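Local coordinates for Agap007691-pb (Anopheles gambiae, PDB 5C98), which belongs to the serpin family, many of whose members inhibit serine proteases, but has no established function of its own, at residues Leu250-Ile253 / Val254-Thr258; His45-Leu48 / Ala49-Phe53; Ser111-Glu114 / Arg115-Arg119. All blocks are in the same frame, centred on the assembly; numbering follows the deposited sequence.

How the contacts relate
Each contact is local, along one short helix of the serpin fold and, in contacts 1 and 2, just past it. Contact 2, on helix 43-51, is wholly buried; contacts 1 and 3 are partly buried, each with an inner and a solvent-facing side, on opposite sides of the chain's centre. Contacts 2 and 3 touch: F117 packs on M52 and F53, joining helix 111-119 to the residues that follow S51. Contact 1 stays apart, about 16 Å from contact 2 between nearest atoms. Contacts 1 and 2 share, in one modelled conformer, a serine hydroxyl turned back on a carbonyl and a water beside it. Contact 3 instead combines a solvent-side salt bridge with an inward aromatic stack.

Contact 1: Leu250-Ile253 / Val254-Thr258; sequences LRQI and VNSIT
The isobutyl group of L250 overlaps V254 one turn on, its CG 4.0 Å from V254 CG2, with the two side chains crossing at a slant. The pair faces inward and is covered by M355 of strand 354-360, while L250 also reaches P244 and V254 meets F29 of helix 15-32. The same two residues are tied by V254 N to L250 O at 3.0 Å, almost straight. R251 and N255 form the next pair, on the exposed side: N255 ND2 lies 3.3 Å from R251 CG, and the guanidinium and amide planes are 64° apart. Water 1 accepts from N255 ND2 at 3.1 Å and, weakly, from R251 NE. The charged end of R251 has its stronger partner in E35, through a salt bridge from NH1. In the serpin fold this short helix 250-256 follows strand 237-244 and leads directly into helix 259-268, for which T258 is the N-cap. Near its C-terminal end S256, in one of its two modelled conformers, folds its hydroxyl back, with OG beside its own backbone N (chi1 -70°), and gives a 2.7 Å hydrogen bond to Q252 O. S256 N bonds to Q252 O as well, so that carbonyl takes two donors, one from each face of its plane. Water 2 extends the link to the Q252 amide, donating to S256 OG at 3.1 Å and accepting from Q252 NE2 at 3.0 Å. As the helix runs out at I257, the bond from I257 N to I253 O is weak and bent to 134°; K30 NZ hydrogen-bonds to N255 O and I257 O.

Contact 2: His45-Leu48 / Ala49-Phe53; sequences HVRL and ALSMF
H45 turns one face of its imidazole to the methyl of A49, with CE1 4.3 Å from A49 CB. They sit on the inner side of helix 43-51, a buried helix of the serpin fold packed against strands 95-104 and 169-177. H45 ND1 is hydrogen-bonded to S173 OG on the latter strand, which helps hold the ring's orientation, and A49 rests on L171 and S99. A49 N also bonds to H45 O at 2.8 Å. The L48 side chain packs on L85 and L89 of helix 75-89, while V46 and L50 are joined through their backbones, L50 N to V46 O at 3.0 Å. R47 and S51 make the polar pair. The arginine chain bends at chi2 (-95°), which brings NE back beside the helix, 4.1 Å from S51 OG in one of the serine's two modelled conformers; the hydroxyl stands obliquely to the guanidinium. Water 3 bridges the two, lying in the guanidinium plane at its edge, where it accepts from R47 NE at 2.8 Å and donates to S51 OG at 2.9 Å. R47 NH2 is taken by Q81 OE1. In that conformer the carbonyl of R47 receives two bonds from S51, on opposite faces of its plane: the backbone N arrives tilted by 27°, and OG, 2.8 Å from R47 O, stands 39° above the plane.

Contact 3: Ser111-Glu114 / Arg115-Arg119; sequences SEFE and RLFHR
E112 and R115 run side by side in a salt bridge that uses two nitrogens of the arginine side-on. R115 NH2 meets E112 OE1 at 2.9 Å, on its syn side but 29° out of the carboxylate plane, and R115 NE reaches E112 OE2 at 3.0 Å from above that plane. A bend of the glutamate at chi2 (-74°) carries its carboxylate to the NE and NH2 edge of the guanidinium, close to its plane. The aromatic contact is an offset stack of F113 and F117, centroids 4.3 Å apart and planes at 18°, with F113 CE1 over the centre of the F117 ring and F117 CB over the F113 face. Both rings point inward from helix 111-119, the crossover of a beta-alpha-beta unit between strands 95-104 and 124-128: F113 lies on V103, F117 on V101 and V125. A CH-pi contact places E114 CA over the H118 ring, 4.3 Å from its centroid. F117 N to F113 O, at 2.8 Å, is one of the helix's backbone bonds. On the outer side water 4 joins E114 to R119, donating to E114 OE1 at 2.8 Å and accepting from R119 NH1 at 3.1 Å, at the edge of the guanidinium in its plane.

Contact 1: Leu250-Ile253 / Val254-Thr258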
loop_
_atom_site.group_PDB
_atom_site.type_symbol
_atom_site.label_atom_id
_atom_site.label_comp_id
_atom_site.label_asym_id
_atom_site.label_seq_id
_atom_site.Cartn_x
_atom_site.Cartn_y
_atom_site.Cartn_z
ATOM N N LEU A 250 12.544 -14.994 -5.629
ATOM C CA LEU A 250 11.977 -13.665 -5.456
ATOM C C LEU A 250 12.478 -13.015 -4.179
ATOM O O LEU A 250 12.748 -11.821 -4.164
ATOM C CB LEU A 250 10.458 -13.720 -5.518
ATOM C CG LEU A 250 9.791 -12.356 -5.332
ATOM C CD1 LEU A 250 10.183 -11.362 -6.433
ATOM C CD2 LEU A 250 8.274 -12.508 -5.286
ATOM N N ARG A 251 12.665 -13.789 -3.107
ATOM C CA ARG A 251 13.132 -13.196 -1.854
ATOM C C ARG A 251 14.449 -12.458 -2.046
ATOM O O ARG A 251 14.695 -11.436 -1.384
ATOM C CB ARG A 251 13.310 -14.276 -0.800
ATOM C CG ARG A 251 13.605 -13.768 0.583
ATOM C CD ARG A 251 13.765 -14.943 1.539
ATOM N NE ARG A 251 14.943 -15.740 1.192
ATOM C CZ ARG A 251 14.938 -16.828 0.425
ATOM N NH1 ARG A 251 13.812 -17.295 -0.097
ATOM N NH2 ARG A 251 16.077 -17.454 0.177
ATOM N N GLN A 252 15.309 -12.943 -2.946
ATOM C CA GLN A 252 16.572 -12.252 -3.174
ATOM C C GLN A 252 16.352 -10.865 -3.772
ATOM O O GLN A 252 17.031 -9.903 -3.404
ATOM C CB GLN A 252 17.467 -13.086 -4.093
ATOM C CG GLN A 252 18.867 -12.533 -4.228
ATOM C CD GLN A 252 19.696 -13.289 -5.245
ATOM O OE1 GLN A 252 19.674 -14.521 -5.296
ATOM N NE2 GLN A 252 20.431 -12.553 -6.068
ATOM N N ILE A 253 15.415 -10.737 -4.709
ATOM C CA ILE A 253 15.113 -9.434 -5.287
ATOM C C ILE A 253 14.509 -8.526 -4.227
ATOM O O ILE A 253 14.881 -7.360 -4.093
ATOM C CB ILE A 253 14.152 -9.600 -6.487
ATOM C CG1 ILE A 253 14.881 -10.044 -7.769
ATOM C CG2 ILE A 253 13.432 -8.284 -6.818
ATOM C CD1 ILE A 253 15.588 -11.349 -7.725
ATOM N N VAL A 254 13.538 -9.037 -3.477
ATOM C CA VAL A 254 12.839 -8.217 -2.500
ATOM C C VAL A 254 13.819 -7.699 -1.456
ATOM O O VAL A 254 13.774 -6.526 -1.074
ATOM C CB VAL A 254 11.736 -9.036 -1.813
ATOM C CG1 VAL A 254 11.160 -8.269 -0.585
ATOM C CG2 VAL A 254 10.646 -9.367 -2.780
ATOM N N ASN A 255 14.740 -8.555 -1.002
ATOM C CA ASN A 255 15.660 -8.112 0.034
ATOM C C ASN A 255 16.774 -7.237 -0.521
ATOM O O ASN A 255 17.332 -6.397 0.201
ATOM C CB ASN A 255 16.226 -9.314 0.764
ATOM C CG ASN A 255 15.264 -9.846 1.779
ATOM O OD1 ASN A 255 14.565 -9.076 2.439
ATOM N ND2 ASN A 255 15.215 -11.162 1.917
ATOM N N SER A 256 17.111 -7.391 -1.785
ATOM C CA SER A 256 18.213 -6.655 -2.391
ATOM C C SER A 256 17.838 -5.236 -2.795
ATOM O O SER A 256 18.691 -4.340 -2.762
ATOM C CB SER A 256 18.694 -7.392 -3.642
ATOM O OG SER A 256 19.353 -8.615 -3.338
ATOM N N ILE A 257 16.580 -5.009 -3.185
ATOM C CA ILE A 257 16.251 -3.800 -3.925
ATOM C C ILE A 257 16.380 -2.563 -3.040
ATOM O O ILE A 257 15.929 -2.529 -1.890
ATOM C CB ILE A 257 14.852 -3.922 -4.552
ATOM C CG1 ILE A 257 14.631 -2.784 -5.561
ATOM C CG2 ILE A 257 13.804 -3.986 -3.474
ATOM C CD1 ILE A 257 13.285 -2.906 -6.301
ATOM N N THR A 258 16.971 -1.524 -3.603
ATOM C CA THR A 258 17.088 -0.208 -2.976
ATOM C C THR A 258 16.650 0.863 -3.949
ATOM O O THR A 258 16.509 0.625 -5.151
ATOM C CB THR A 258 18.548 0.067 -2.604
ATOM O OG1 THR A 258 19.310 0.242 -3.804
ATOM C CG2 THR A 258 19.118 -1.064 -1.770
HETATM O O HOH W 1 17.112 -13.269 0.644
HETATM O O HOH W 2 19.043 -9.903 -6.162
#

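Contact 2: His45-Leu48 / Ala49-Phe53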
loop_
_atom_site.group_PDB
_atom_site.type_symbol
_atom_site.label_atom_id
_atom_site.label_comp_id
_atom_site.label_asym_id
_atom_site.label_seq_id
_atom_site.Cartn_x
_atom_site.Cartn_y
_atom_site.Cartn_z
ATOM N N HIS A 45 0.964 5.724 2.209
ATOM C CA HIS A 45 -0.251 6.095 2.916
ATOM C C HIS A 45 -0.167 5.795 4.412
ATOM O O HIS A 45 -0.814 6.483 5.211
ATOM C CB HIS A 45 -1.475 5.501 2.280
ATOM C CG HIS A 45 -2.719 6.196 2.695
ATOM N ND1 HIS A 45 -3.729 5.571 3.385
ATOM C CD2 HIS A 45 -3.110 7.471 2.509
ATOM C CE1 HIS A 45 -4.693 6.449 3.622
ATOM N NE2 HIS A 45 -4.335 7.613 3.108
ATOM N N VAL A 46 0.619 4.792 4.818
ATOM C CA VAL A 46 0.905 4.607 6.244
ATOM C C VAL A 46 1.459 5.908 6.817
ATOM O O VAL A 46 0.997 6.403 7.847
ATOM C CB VAL A 46 1.854 3.410 6.452
ATOM C CG1 VAL A 46 2.478 3.394 7.849
ATOM C CG2 VAL A 46 1.171 2.085 6.159
ATOM N N ARG A 47 2.461 6.474 6.146
ATOM C CA ARG A 47 3.058 7.750 6.549
ATOM C C ARG A 47 2.021 8.866 6.556
ATOM O O ARG A 47 1.922 9.638 7.527
ATOM C CB ARG A 47 4.259 8.075 5.639
ATOM C CG ARG A 47 4.785 9.502 5.777
ATOM C CD ARG A 47 4.179 10.414 4.734
ATOM N NE ARG A 47 4.755 11.760 4.802
ATOM C CZ ARG A 47 5.917 12.094 4.247
ATOM N NH1 ARG A 47 6.630 11.201 3.574
ATOM N NH2 ARG A 47 6.353 13.350 4.340
ATOM N N LEU A 48 1.238 8.978 5.487
ATOM C CA LEU A 48 0.316 10.105 5.402
ATOM C C LEU A 48 -0.751 10.020 6.477
ATOM O O LEU A 48 -1.117 11.043 7.093
ATOM C CB LEU A 48 -0.325 10.183 4.019
ATOM C CG LEU A 48 0.659 10.621 2.942
ATOM C CD1 LEU A 48 0.027 10.418 1.589
ATOM C CD2 LEU A 48 1.109 12.087 3.080
ATOM N N ALA A 49 -1.290 8.826 6.690
ATOM C CA ALA A 49 -2.355 8.684 7.671
ATOM C C ALA A 49 -1.817 8.894 9.085
ATOM O O ALA A 49 -2.392 9.641 9.880
ATOM C CB ALA A 49 -3.038 7.328 7.541
ATOM N N LEU A 50 -0.710 8.247 9.418
ATOM C CA LEU A 50 -0.188 8.376 10.762
ATOM C C LEU A 50 0.262 9.805 11.048
ATOM O O LEU A 50 0.188 10.260 12.196
ATOM C CB LEU A 50 0.927 7.340 10.939
ATOM C CG LEU A 50 1.413 7.016 12.336
ATOM C CD1 LEU A 50 0.256 6.728 13.287
ATOM C CD2 LEU A 50 2.371 5.839 12.271
ATOM N N SER A 51 0.719 10.517 10.033
ATOM C CA SER A 51 1.192 11.887 10.190
ATOM C C SER A 51 0.115 12.811 10.735
ATOM O O SER A 51 0.435 13.870 11.291
ATOM C CB SER A 51 1.642 12.439 8.832
ATOM O OG SER A 51 2.936 12.007 8.493
ATOM N N MET A 52 -1.165 12.472 10.535
ATOM C CA MET A 52 -2.245 13.303 11.077
ATOM C C MET A 52 -2.129 13.424 12.585
ATOM O O MET A 52 -2.576 14.415 13.161
ATOM C CB MET A 52 -3.614 12.720 10.707
ATOM C CG MET A 52 -3.860 12.584 9.224
ATOM S SD MET A 52 -5.582 12.234 8.826
ATOM C CE MET A 52 -5.739 10.582 9.514
ATOM N N PHE A 53 -1.547 12.424 13.245
ATOM C CA PHE A 53 -1.405 12.485 14.694
ATOM C C PHE A 53 -0.153 13.227 15.144
ATOM O O PHE A 53 -0.009 13.500 16.335
ATOM C CB PHE A 53 -1.407 11.056 15.239
ATOM C CG PHE A 53 -2.699 10.358 15.013
ATOM C CD1 PHE A 53 -3.712 10.472 15.938
ATOM C CD2 PHE A 53 -2.943 9.659 13.834
ATOM C CE1 PHE A 53 -4.933 9.851 15.731
ATOM C CE2 PHE A 53 -4.177 9.048 13.615
ATOM C CZ PHE A 53 -5.163 9.148 14.569
HETATM O O HOH W 3 3.018 13.595 6.093
#

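Contact 3: Ser111-Glu114 / Arg115-Arg119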
loop_
_atom_site.group_PDB
_atom_site.type_symbol
_atom_site.label_atom_id
_atom_site.label_comp_id
_atom_site.label_asym_id
_atom_site.label_seq_id
_atom_site.Cartn_x
_atom_site.Cartn_y
_atom_site.Cartn_z
ATOM N N SER A 111 -10.308 19.902 21.737
ATOM C CA SER A 111 -10.668 20.879 20.712
ATOM C C SER A 111 -9.680 20.916 19.555
ATOM O O SER A 111 -10.080 21.174 18.416
ATOM C CB SER A 111 -10.835 22.259 21.345
ATOM O OG SER A 111 -9.658 22.606 22.056
ATOM N N GLU A 112 -8.390 20.681 19.809
ATOM C CA GLU A 112 -7.438 20.697 18.704
ATOM C C GLU A 112 -7.569 19.444 17.849
ATOM O O GLU A 112 -7.413 19.505 16.623
ATOM C CB GLU A 112 -6.014 20.885 19.223
ATOM C CG GLU A 112 -5.730 22.345 19.582
ATOM C CD GLU A 112 -5.564 23.212 18.340
ATOM O OE1 GLU A 112 -4.497 23.066 17.687
ATOM O OE2 GLU A 112 -6.490 23.994 18.024
ATOM N N PHE A 113 -7.844 18.290 18.468
ATOM C CA PHE A 113 -8.114 17.094 17.686
ATOM C C PHE A 113 -9.319 17.317 16.779
ATOM O O PHE A 113 -9.294 16.950 15.601
ATOM C CB PHE A 113 -8.373 15.914 18.613
ATOM C CG PHE A 113 -8.746 14.653 17.881
ATOM C CD1 PHE A 113 -7.781 13.817 17.360
ATOM C CD2 PHE A 113 -10.060 14.326 17.675
ATOM C CE1 PHE A 113 -8.116 12.677 16.655
ATOM C CE2 PHE A 113 -10.396 13.169 16.984
ATOM C CZ PHE A 113 -9.416 12.351 16.475
ATOM N N GLU A 114 -10.381 17.903 17.315
ATOM C CA GLU A 114 -11.560 18.176 16.498
ATOM C C GLU A 114 -11.220 19.105 15.345
ATOM O O GLU A 114 -11.628 18.876 14.202
ATOM C CB GLU A 114 -12.640 18.811 17.367
ATOM C CG GLU A 114 -13.286 17.871 18.371
ATOM C CD GLU A 114 -14.265 18.594 19.297
ATOM O OE1 GLU A 114 -14.102 19.821 19.528
ATOM O OE2 GLU A 114 -15.208 17.930 19.782
ATOM N N ARG A 115 -10.481 20.181 15.622
ATOM C CA ARG A 115 -10.126 21.112 14.557
ATOM C C ARG A 115 -9.359 20.389 13.455
ATOM O O ARG A 115 -9.666 20.534 12.266
ATOM C CB ARG A 115 -9.288 22.270 15.118
ATOM C CG ARG A 115 -8.896 23.301 14.044
ATOM C CD ARG A 115 -7.978 24.413 14.569
ATOM N NE ARG A 115 -6.687 23.907 15.050
ATOM C CZ ARG A 115 -5.608 23.694 14.292
ATOM N NH1 ARG A 115 -5.638 23.958 12.995
ATOM N NH2 ARG A 115 -4.480 23.243 14.836
ATOM N N LEU A 116 -8.365 19.594 13.837
ATOM C CA LEU A 116 -7.508 18.962 12.850
ATOM C C LEU A 116 -8.241 17.844 12.111
ATOM O O LEU A 116 -8.161 17.751 10.881
ATOM C CB LEU A 116 -6.239 18.434 13.522
ATOM C CG LEU A 116 -5.247 19.498 13.942
ATOM C CD1 LEU A 116 -4.178 18.849 14.799
ATOM C CD2 LEU A 116 -4.646 20.158 12.719
ATOM N N PHE A 117 -8.960 16.994 12.838
ATOM C CA PHE A 117 -9.515 15.793 12.231
ATOM C C PHE A 117 -10.890 16.011 11.631
ATOM O O PHE A 117 -11.280 15.246 10.742
ATOM C CB PHE A 117 -9.504 14.639 13.239
ATOM C CG PHE A 117 -8.162 13.973 13.375
ATOM C CD1 PHE A 117 -7.084 14.619 13.977
ATOM C CD2 PHE A 117 -7.952 12.693 12.880
ATOM C CE1 PHE A 117 -5.853 14.004 14.088
ATOM C CE2 PHE A 117 -6.703 12.077 12.994
ATOM C CZ PHE A 117 -5.658 12.741 13.586
ATOM N N HIS A 118 -11.631 17.022 12.079
ATOM C CA HIS A 118 -12.947 17.299 11.509
ATOM C C HIS A 118 -12.921 18.402 10.480
ATOM O O HIS A 118 -13.792 18.432 9.605
ATOM C CB HIS A 118 -13.960 17.693 12.588
ATOM C CG HIS A 118 -14.235 16.617 13.585
ATOM N ND1 HIS A 118 -14.844 16.867 14.796
ATOM C CD2 HIS A 118 -14.005 15.285 13.549
ATOM C CE1 HIS A 118 -14.959 15.737 15.469
ATOM N NE2 HIS A 118 -14.456 14.762 14.735
ATOM N N ARG A 119 -11.966 19.334 10.584
ATOM C CA ARG A 119 -12.004 20.557 9.797
ATOM C C ARG A 119 -10.705 20.887 9.073
ATOM O O ARG A 119 -10.634 21.946 8.448
ATOM C CB ARG A 119 -12.454 21.760 10.668
ATOM C CG ARG A 119 -13.704 21.453 11.533
ATOM C CD ARG A 119 -14.285 22.677 12.283
ATOM N NE ARG A 119 -13.319 23.307 13.179
ATOM C CZ ARG A 119 -13.170 23.027 14.473
ATOM N NH1 ARG A 119 -13.925 22.115 15.069
ATOM N NH2 ARG A 119 -12.257 23.677 15.181
HETATM O O HOH W 4 -13.685 22.207 18.182
#